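Local coordinates for 1-phosphatidylinositol 4,5-bisphosphate phosphodiesterase (Drosophila melanogaster, PDB 6IRB), which belongs to the beta class of phosphoinositide phospholipases C, represented here by a long helical region that folds back on itself as an antiparallel helical hairpin, at residues R66-A69 with N70-N73; N73-N76 with D77-K80; F175-E178 with K179-I182. The protein carries 2 engineered substitutions. All coordinates share one frame; numbering follows the deposited sequence.

Contact 1 of 3, residues R66-A69 with N70-N73; sequences RNDA and NIKN
Asp68 and Ile71 meet on one turn of a long, continuous alpha helix, and the carbonyl oxygen Asp68 O receives two backbone donors there. Ile71 N reaches it at 3.0 Å from above the carbonyl plane, while Lys72 N arrives at 3.3 Å almost in line with the C=O bond. One acceptor thus serves the i+3 and i+4 amides at once, a slight local mixing of 3-10 and alpha character. Asn70 N to Arg66 O and Asn73 N to Ala69 O are i+4 bonds, and Asn70 N and Ile71 N each make a weak bond to Asn67 O as well. Among the side chains, Ile71 places CG1 between its backbone N and carbonyl carbon (chi1 72°). This turns the branch back toward the preceding turn, where CG1 lies 4.0 Å from OD2 of Asp68, while CG2 packs beside Asn67 O. A beta-branched residue has two branches with which to cover the backbone in this way, whereas Ala69 adds little bulk to its turn. Polar residues suit the rest of this surface, which is largely open to solvent. At the start of the range, the guanidinium of Arg66 holds its neighbour Asn67 side-on: NE at 2.6 Å and NH2 at 2.7 Å both donate to the single oxygen OD1, which lies close to the guanidinium plane.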
# COMPACT_ATOMS: atom_id res chain seq x y z
N ARG A 66 28.41 26.25 -10.08
CA ARG A 66 27.55 25.57 -11.06
C ARG A 66 27.40 24.09 -10.74
O ARG A 66 26.32 23.53 -10.88
CB ARG A 66 28.11 25.76 -12.47
CG ARG A 66 27.75 24.62 -13.41
CD ARG A 66 28.84 24.39 -14.44
NE ARG A 66 29.83 23.42 -13.98
CZ ARG A 66 30.79 22.90 -14.75
NH1 ARG A 66 30.89 23.26 -16.03
NH2 ARG A 66 31.66 22.03 -14.25
N ASN A 67 28.50 23.45 -10.35
CA ASN A 67 28.42 22.03 -10.00
C ASN A 67 27.46 21.79 -8.85
O ASN A 67 26.68 20.83 -8.87
CB ASN A 67 29.82 21.52 -9.69
CG ASN A 67 30.66 21.38 -10.94
OD1 ASN A 67 30.27 21.86 -12.00
ND2 ASN A 67 31.80 20.71 -10.82
N ASP A 68 27.53 22.62 -7.80
CA ASP A 68 26.52 22.56 -6.74
C ASP A 68 25.12 22.71 -7.31
O ASP A 68 24.18 22.03 -6.87
CB ASP A 68 26.78 23.64 -5.69
CG ASP A 68 26.37 23.20 -4.29
OD1 ASP A 68 25.54 23.89 -3.67
OD2 ASP A 68 26.85 22.14 -3.83
N ALA A 69 24.94 23.63 -8.27
CA ALA A 69 23.63 23.82 -8.87
C ALA A 69 23.13 22.54 -9.54
O ALA A 69 21.93 22.27 -9.55
CB ALA A 69 23.67 24.96 -9.88
N ASN A 70 24.05 21.74 -10.09
CA ASN A 70 23.65 20.50 -10.73
C ASN A 70 23.36 19.37 -9.75
O ASN A 70 22.74 18.38 -10.15
CB ASN A 70 24.75 20.07 -11.70
CG ASN A 70 24.76 20.90 -12.97
OD1 ASN A 70 24.15 21.97 -13.03
ND2 ASN A 70 25.47 20.42 -13.98
N ILE A 71 23.77 19.48 -8.49
CA ILE A 71 23.35 18.45 -7.54
C ILE A 71 21.93 18.74 -7.06
O ILE A 71 21.06 17.86 -7.10
CB ILE A 71 24.34 18.28 -6.38
CG1 ILE A 71 24.33 19.44 -5.38
CG2 ILE A 71 25.74 18.08 -6.93
CD1 ILE A 71 23.58 19.12 -4.10
N LYS A 72 21.68 19.97 -6.57
CA LYS A 72 20.32 20.33 -6.22
C LYS A 72 19.38 20.06 -7.39
O LYS A 72 18.30 19.49 -7.20
CB LYS A 72 20.23 21.79 -5.73
CG LYS A 72 20.30 22.90 -6.78
CD LYS A 72 19.88 24.25 -6.16
CE LYS A 72 19.21 25.20 -7.17
NZ LYS A 72 18.51 26.36 -6.55
N ASN A 73 19.79 20.43 -8.61
CA ASN A 73 18.92 20.19 -9.76
C ASN A 73 18.68 18.71 -9.96
O ASN A 73 17.61 18.31 -10.45
CB ASN A 73 19.52 20.80 -11.03
CG ASN A 73 18.53 20.86 -12.17
OD1 ASN A 73 17.41 21.35 -12.02
ND2 ASN A 73 18.93 20.33 -13.32

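Contact 2 of 3, residues N73-N76 with D77-K80; sequences NSIN and DQTK
The carbonyl oxygen Asn76 O is gripped from two sources, the hydroxyl of Thr79 and the backbone amide of Lys80. Thr79 OG1 donates to it at 2.9 Å from above the carbonyl plane, not on a lone pair, and the C=O...OG1 angle is only 107°. The main-chain bond from Lys80 N is weak at 3.4 Å, although it is nearly straight, so the hydroxyl adds to a rather long backbone link. Thr79 can do this because OG1 stands between its own backbone N and carbonyl carbon (chi1 58°), the rotation that turns the hydroxyl back along the helix toward the previous turn. The same rotation leaves the methyl CG2 anti to the carbonyl carbon, beside the backbone N and over Ile75, 4.2 Å from Ile75 CG1 in an oblique aliphatic contact. A threonine therefore suits this place twice over, with one branch polar and one apolar. Such a return of a hydroxyl to the carbonyl three residues earlier is a familiar way for serine and threonine to satisfy their hydroxyls within an alpha helix, and this one lies within the very long helix 18-150. Ser74 does likewise five residues earlier, its OG hydrogen-bonded to Ile71 O. Along the backbone, Gln78 N bonds to Ser74 O and Thr79 N to Ile75 O. Gln78 runs extended beyond CG and crosses Ile75 at about a right angle, so that its amide oxygen OE1 comes 3.5 Å from the methyl CD1; the long chain brings a polar end past an apolar tip without burying it. The carboxylate of Asp77 folds back beside Asn73 O, but both are acceptors and form no bond.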
# COMPACT_ATOMS: atom_id res chain seq x y z
N ASN A 73 19.79 20.43 -8.61
CA ASN A 73 18.92 20.19 -9.76
C ASN A 73 18.68 18.71 -9.96
O ASN A 73 17.61 18.31 -10.45
CB ASN A 73 19.52 20.80 -11.03
CG ASN A 73 18.53 20.86 -12.17
OD1 ASN A 73 17.41 21.35 -12.02
ND2 ASN A 73 18.93 20.33 -13.32
N SER A 74 19.66 17.87 -9.60
CA SER A 74 19.50 16.44 -9.77
C SER A 74 18.78 15.82 -8.57
O SER A 74 17.76 15.16 -8.73
CB SER A 74 20.86 15.77 -9.96
OG SER A 74 21.50 15.63 -8.70
N ILE A 75 19.34 16.00 -7.36
CA ILE A 75 18.68 15.51 -6.15
C ILE A 75 17.21 15.93 -6.10
O ILE A 75 16.33 15.12 -5.78
CB ILE A 75 19.46 15.90 -4.88
CG1 ILE A 75 19.18 14.88 -3.78
CG2 ILE A 75 19.15 17.31 -4.41
CD1 ILE A 75 19.74 13.48 -4.04
N ASN A 76 16.91 17.21 -6.40
CA ASN A 76 15.52 17.65 -6.36
C ASN A 76 14.69 16.86 -7.36
O ASN A 76 13.51 16.56 -7.11
CB ASN A 76 15.40 19.15 -6.64
CG ASN A 76 15.98 20.01 -5.53
OD1 ASN A 76 16.19 19.53 -4.41
ND2 ASN A 76 16.23 21.28 -5.83
N ASP A 77 15.28 16.53 -8.51
CA ASP A 77 14.63 15.64 -9.46
C ASP A 77 14.55 14.22 -8.90
O ASP A 77 13.48 13.59 -8.92
CB ASP A 77 15.39 15.66 -10.79
CG ASP A 77 15.09 16.89 -11.63
OD1 ASP A 77 14.17 17.65 -11.27
OD2 ASP A 77 15.80 17.11 -12.64
N GLN A 78 15.68 13.72 -8.39
CA GLN A 78 15.74 12.42 -7.73
C GLN A 78 14.78 12.27 -6.55
O GLN A 78 14.29 11.16 -6.31
CB GLN A 78 17.16 12.17 -7.23
CG GLN A 78 18.18 11.84 -8.30
CD GLN A 78 19.38 11.12 -7.73
OE1 GLN A 78 19.52 10.98 -6.51
NE2 GLN A 78 20.25 10.62 -8.61
N THR A 79 14.47 13.35 -5.83
CA THR A 79 13.56 13.19 -4.70
C THR A 79 12.11 13.06 -5.15
O THR A 79 11.40 12.15 -4.71
CB THR A 79 13.69 14.34 -3.72
OG1 THR A 79 13.44 15.58 -4.39
CG2 THR A 79 15.08 14.35 -3.08
N LYS A 80 11.64 13.97 -6.00
CA LYS A 80 10.31 13.78 -6.57
C LYS A 80 10.17 12.41 -7.19
O LYS A 80 9.16 11.73 -6.96
CB LYS A 80 9.97 14.91 -7.54
CG LYS A 80 9.36 16.06 -6.76
CD LYS A 80 8.67 15.51 -5.48
CE LYS A 80 8.00 16.56 -4.62
NZ LYS A 80 6.74 16.02 -4.02

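Contact 3 of 3, residues F175-E178 with K179-I182; sequences FMEE and KKQI
Four backbone bonds repeat the i to i+4 pattern of an alpha helix, from Lys179 N to Phe175 O (3.0 Å) through to Ile182 N to Glu178 O (3.1 Å), the last nearly straight at 172°. This helix, 157-210, runs back against helix 18-150 as one arm of an antiparallel helical hairpin, and its two faces carry different residues. Toward the other arm lie Phe175, Glu178, Lys179 and Ile182, spaced by three and four as in a coiled coil. Phe175 rests on Met141, while Ile182 touches the side chain of Asp130; an aromatic ring and a branched aliphatic chain suit positions that are partly covered by a neighbouring helix. The two charged residues between them each reach across to a separate partner: Glu178 runs extended beyond CG and accepts a hydrogen bond at OE1 from Gln138 NE2, while Lys179 bends at chi2 and gives NZ to Asn135 OD1. Each long chain thus has enough reach to bring a polar end to helix 18-150. The first torsion of Lys179, chi1 -77°, sets CG beside the backbone N and close to Phe175 O. On the more solvent-exposed side, Glu177 and Lys180 cross obliquely. Glu177 bends at chi2 (-37°), which swings its carboxylate forward, and Lys180 bends at chi3 and chi4. Opposite charges a turn apart would favour each other here, though the geometry stops short of a salt bridge: Glu177 OE1 is 3.7 Å from Lys180 CE and 4.1 Å from NZ.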
# COMPACT_ATOMS: atom_id res chain seq x y z
N PHE A 175 -54.24 -43.52 9.88
CA PHE A 175 -53.12 -43.38 8.95
C PHE A 175 -53.18 -42.06 8.22
O PHE A 175 -52.15 -41.42 7.99
CB PHE A 175 -53.15 -44.50 7.91
CG PHE A 175 -52.89 -45.87 8.47
CD1 PHE A 175 -52.49 -46.04 9.79
CD2 PHE A 175 -53.03 -46.99 7.67
CE1 PHE A 175 -52.24 -47.31 10.28
CE2 PHE A 175 -52.78 -48.26 8.16
CZ PHE A 175 -52.38 -48.42 9.47
N MSE A 176 -54.37 -41.64 7.84
CA MSE A 176 -54.53 -40.38 7.15
C MSE A 176 -54.33 -39.18 8.05
O MSE A 176 -53.72 -38.19 7.63
CB MSE A 176 -55.89 -40.35 6.46
CG MSE A 176 -55.82 -41.11 5.15
SE MSE A 176 -57.49 -41.90 4.58
CE MSE A 176 -57.82 -40.83 2.98
N GLU A 177 -54.87 -39.22 9.27
CA GLU A 177 -54.63 -38.11 10.19
C GLU A 177 -53.14 -37.99 10.52
O GLU A 177 -52.58 -36.89 10.52
CB GLU A 177 -55.46 -38.29 11.46
CG GLU A 177 -56.96 -38.49 11.23
CD GLU A 177 -57.53 -37.66 10.08
OE1 GLU A 177 -58.13 -36.59 10.34
OE2 GLU A 177 -57.42 -38.09 8.91
N GLU A 178 -52.50 -39.12 10.82
CA GLU A 178 -51.05 -39.14 10.99
C GLU A 178 -50.34 -38.46 9.82
O GLU A 178 -49.42 -37.65 10.01
CB GLU A 178 -50.56 -40.59 11.14
CG GLU A 178 -50.63 -41.14 12.56
CD GLU A 178 -50.27 -42.62 12.65
OE1 GLU A 178 -50.04 -43.25 11.59
OE2 GLU A 178 -50.19 -43.15 13.78
N LYS A 179 -50.77 -38.77 8.59
CA LYS A 179 -50.16 -38.17 7.41
C LYS A 179 -50.38 -36.66 7.35
O LYS A 179 -49.46 -35.90 7.03
CB LYS A 179 -50.72 -38.83 6.15
CG LYS A 179 -50.13 -40.18 5.87
CD LYS A 179 -48.89 -40.06 5.00
CE LYS A 179 -48.06 -41.34 5.07
NZ LYS A 179 -47.29 -41.58 3.82
N LYS A 180 -51.60 -36.22 7.67
CA LYS A 180 -51.90 -34.79 7.73
C LYS A 180 -50.96 -34.08 8.69
O LYS A 180 -50.41 -33.02 8.36
CB LYS A 180 -53.36 -34.59 8.14
CG LYS A 180 -53.62 -33.33 8.96
CD LYS A 180 -55.11 -32.93 8.95
CE LYS A 180 -55.91 -33.63 10.05
NZ LYS A 180 -56.85 -32.69 10.76
N GLN A 181 -50.78 -34.63 9.89
CA GLN A 181 -49.90 -34.00 10.86
C GLN A 181 -48.46 -33.88 10.36
O GLN A 181 -47.86 -32.80 10.42
CB GLN A 181 -49.96 -34.73 12.20
CG GLN A 181 -50.94 -34.07 13.15
CD GLN A 181 -51.19 -34.90 14.39
OE1 GLN A 181 -50.77 -36.06 14.47
NE2 GLN A 181 -51.89 -34.32 15.36
N ILE A 182 -47.88 -34.98 9.87
CA ILE A 182 -46.50 -34.90 9.41
C ILE A 182 -46.38 -33.97 8.22
O ILE A 182 -45.36 -33.29 8.05
CB ILE A 182 -45.92 -36.29 9.08
CG1 ILE A 182 -44.41 -36.26 9.23
CG2 ILE A 182 -46.25 -36.72 7.64
CD1 ILE A 182 -43.79 -37.57 9.71

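Following the chain from the N terminus, contacts 1 and 2 are successive turns of helix 18-150: residues 70-73 end contact 1, and Asn73 also begins contact 2, which runs to residue 80. Their centres lie 10 Å apart. Neither closes a loop, since each joins adjoining residues, and none of the three contacts nests within or crosses another. The chain then completes helix 18-150, turns, and returns as helix 157-210, where contact 3 lies. Its centre is about 88 Å from that of contact 2 and 98 Å from that of contact 1. In contact 3, side chains of helix 157-210 touch helix 18-150 at residues such as Asp130, Ile131, Asn135, Gln138 and Met141.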